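Local coordinates for bromodomain adjacent to zinc finger domain protein 2B (Homo sapiens, PDB 4QF3) that probably recognises histone tails through its zinc-binding PHD finger, as a bromodomain protein thought to act in chromatin regulation, at residues Val7-Cys12 with Thr33-Pro38. Residues are numbered along the deposited sequence; the frame is centred on the assembly and turned at random.
With ZN (zinc ion), chain C.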
loop_
_atom_site.group_PDB
_atom_site.type_symbol
_atom_site.label_atom_id
_atom_site.label_comp_id
_atom_site.label_asym_id
_atom_site.label_seq_id
_atom_site.Cartn_x
_atom_site.Cartn_y
_atom_site.Cartn_z
ATOM N N VAL A 7 -7.653 3.553 6.146
ATOM C CA VAL A 7 -6.865 3.407 4.939
ATOM C C VAL A 7 -7.636 2.693 3.879
ATOM O O VAL A 7 -8.330 1.695 4.112
ATOM C CB VAL A 7 -5.545 2.655 5.202
ATOM C CG1 VAL A 7 -4.806 2.383 3.887
ATOM C CG2 VAL A 7 -4.674 3.499 6.126
ATOM N N TYR A 8 -7.597 3.284 2.688
ATOM C CA TYR A 8 -8.252 2.679 1.535
ATOM C C TYR A 8 -7.166 2.488 0.463
ATOM O O TYR A 8 -6.189 3.232 0.414
ATOM C CB TYR A 8 -9.469 3.516 1.042
ATOM C CG TYR A 8 -10.692 3.646 2.010
ATOM C CD1 TYR A 8 -11.827 2.853 1.864
ATOM C CD2 TYR A 8 -10.704 4.594 3.020
ATOM C CE1 TYR A 8 -12.891 2.963 2.729
ATOM C CE2 TYR A 8 -11.785 4.727 3.863
ATOM C CZ TYR A 8 -12.861 3.897 3.718
ATOM O OH TYR A 8 -13.916 4.088 4.605
ATOM N N CYS A 9 -7.354 1.510 -0.390
ATOM C CA CYS A 9 -6.406 1.291 -1.508
ATOM C C CYS A 9 -6.460 2.455 -2.522
ATOM O O CYS A 9 -7.549 2.905 -2.925
ATOM C CB CYS A 9 -6.838 0.038 -2.228
ATOM S SG CYS A 9 -5.901 -0.344 -3.733
ATOM N N GLN A 10 -5.298 2.989 -2.920
ATOM C CA GLN A 10 -5.256 4.108 -3.889
ATOM C C GLN A 10 -5.902 3.772 -5.209
ATOM O O GLN A 10 -6.436 4.670 -5.885
ATOM C CB GLN A 10 -3.810 4.488 -4.161
ATOM C CG GLN A 10 -3.105 5.061 -2.973
ATOM C CD GLN A 10 -3.513 6.508 -2.761
ATOM O OE1 GLN A 10 -4.306 6.825 -1.861
ATOM N NE2 GLN A 10 -3.012 7.391 -3.622
ATOM N N ILE A 11 -5.942 2.497 -5.577
ATOM C CA ILE A 11 -6.487 2.097 -6.892
ATOM C C ILE A 11 -7.979 1.728 -6.833
ATOM O O ILE A 11 -8.796 2.314 -7.576
ATOM C CB ILE A 11 -5.656 0.909 -7.481
ATOM C CG1 ILE A 11 -4.182 1.329 -7.659
ATOM C CG2 ILE A 11 -6.303 0.412 -8.771
ATOM C CD1 ILE A 11 -3.948 2.433 -8.657
ATOM N N CYS A 12 -8.382 0.796 -5.981
ATOM C CA CYS A 12 -9.798 0.362 -5.974
ATOM C C CYS A 12 -10.646 1.151 -4.960
ATOM O O CYS A 12 -11.895 1.068 -4.971
ATOM C CB CYS A 12 -9.892 -1.127 -5.678
ATOM S SG CYS A 12 -9.417 -1.613 -4.025
ATOM N N THR A 33 -1.935 -5.706 -2.952
ATOM C CA THR A 33 -1.011 -6.447 -3.777
ATOM C C THR A 33 -1.580 -6.638 -5.199
ATOM O O THR A 33 -0.884 -6.444 -6.226
ATOM C CB THR A 33 -0.792 -7.820 -3.111
ATOM O OG1 THR A 33 -2.065 -8.410 -2.814
ATOM C CG2 THR A 33 0.079 -7.757 -1.882
ATOM N N TYR A 34 -2.869 -7.004 -5.303
ATOM C CA TYR A 34 -3.498 -7.384 -6.559
ATOM C C TYR A 34 -4.020 -6.213 -7.364
ATOM O O TYR A 34 -4.509 -6.387 -8.472
ATOM C CB TYR A 34 -4.636 -8.385 -6.275
ATOM C CG TYR A 34 -5.640 -7.906 -5.230
ATOM C CD1 TYR A 34 -6.607 -6.943 -5.537
ATOM C CD2 TYR A 34 -5.608 -8.383 -3.950
ATOM C CE1 TYR A 34 -7.513 -6.521 -4.593
ATOM C CE2 TYR A 34 -6.530 -7.992 -3.003
ATOM C CZ TYR A 34 -7.477 -7.031 -3.335
ATOM O OH TYR A 34 -8.369 -6.612 -2.334
ATOM N N CYS A 35 -3.912 -5.015 -6.783
ATOM C CA CYS A 35 -4.275 -3.753 -7.447
ATOM C C CYS A 35 -3.058 -3.062 -8.051
ATOM O O CYS A 35 -3.221 -2.267 -8.973
ATOM C CB CYS A 35 -4.989 -2.759 -6.507
ATOM S SG CYS A 35 -6.654 -3.323 -6.085
ATOM N N HIS A 36 -1.835 -3.399 -7.599
ATOM C CA HIS A 36 -0.648 -2.989 -8.310
ATOM C C HIS A 36 -0.569 -3.617 -9.680
ATOM O O HIS A 36 -1.075 -4.720 -9.909
ATOM C CB HIS A 36 0.614 -3.446 -7.597
ATOM C CG HIS A 36 0.961 -2.646 -6.402
ATOM N ND1 HIS A 36 1.747 -1.518 -6.478
ATOM C CD2 HIS A 36 0.654 -2.814 -5.097
ATOM C CE1 HIS A 36 1.923 -1.029 -5.265
ATOM N NE2 HIS A 36 1.281 -1.800 -4.413
ATOM N N ARG A 37 0.087 -2.908 -10.609
ATOM C CA ARG A 37 0.525 -3.478 -11.888
ATOM C C ARG A 37 1.998 -3.140 -12.055
ATOM O O ARG A 37 2.352 -1.974 -11.942
ATOM C CB ARG A 37 -0.254 -2.898 -13.064
ATOM C CG ARG A 37 -1.713 -3.165 -13.013
ATOM C CD ARG A 37 -1.999 -4.638 -13.311
ATOM N NE ARG A 37 -3.440 -4.885 -13.259
ATOM C CZ ARG A 37 -4.127 -5.165 -12.146
ATOM N NH1 ARG A 37 -3.526 -5.280 -10.957
ATOM N NH2 ARG A 37 -5.441 -5.356 -12.232
ATOM N N PRO A 38 2.853 -4.162 -12.233
ATOM C CA PRO A 38 2.582 -5.587 -12.146
ATOM C C PRO A 38 2.078 -5.966 -10.754
ATOM O O PRO A 38 2.397 -5.311 -9.766
ATOM C CB PRO A 38 3.966 -6.239 -12.365
ATOM C CG PRO A 38 4.790 -5.183 -13.035
ATOM C CD PRO A 38 4.266 -3.883 -12.563
HETATM ZN ZN ZN C . -7.251 -2.209 -4.188
#
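C35 reaches across to the 7-12 loop with its CB against the CB of I11, 3.9 Å away, while the branches of I11 lie beside the carbonyl oxygen of C35. This is the apolar part of the contact; no hydrogen bond crosses between the two segments, and the bridging bonds are those to zinc. The SG atoms of C9, C12 and C35 bind the zinc ion at 2.3 to 2.4 Å, with H32 giving ND1 as the fourth ligand. Around the ion, C12 SG and C35 SG stand 3.8 Å apart, a separation set by their shared metal. The torsions of the CxxC pair differ: C9 holds SG anti to its backbone N (chi1 175°), whereas C12 tucks SG between N and the carbonyl carbon (chi1 68°), and both sulfurs thereby converge on one ion. C9 SG also accepts from two amides of its own turn, I11 N at 3.4 Å and C12 N at 3.5 Å, the latter nearly straight at 172°; such donors would be expected to offset some of the thiolate charge. Next to C35, R37 NH1 bonds to the carbonyls before and after it in sequence, Y34 O (2.9 Å) and H36 O; both oxygens lie near the guanidinium plane, with NH1 above each carbonyl plane. The Y34 ring stacks with H32, the fourth ligand. The two loops thus supply three cysteines, and H32 of strand 30-32 completes the three-cysteine, one-histidine zinc site of a PHD finger.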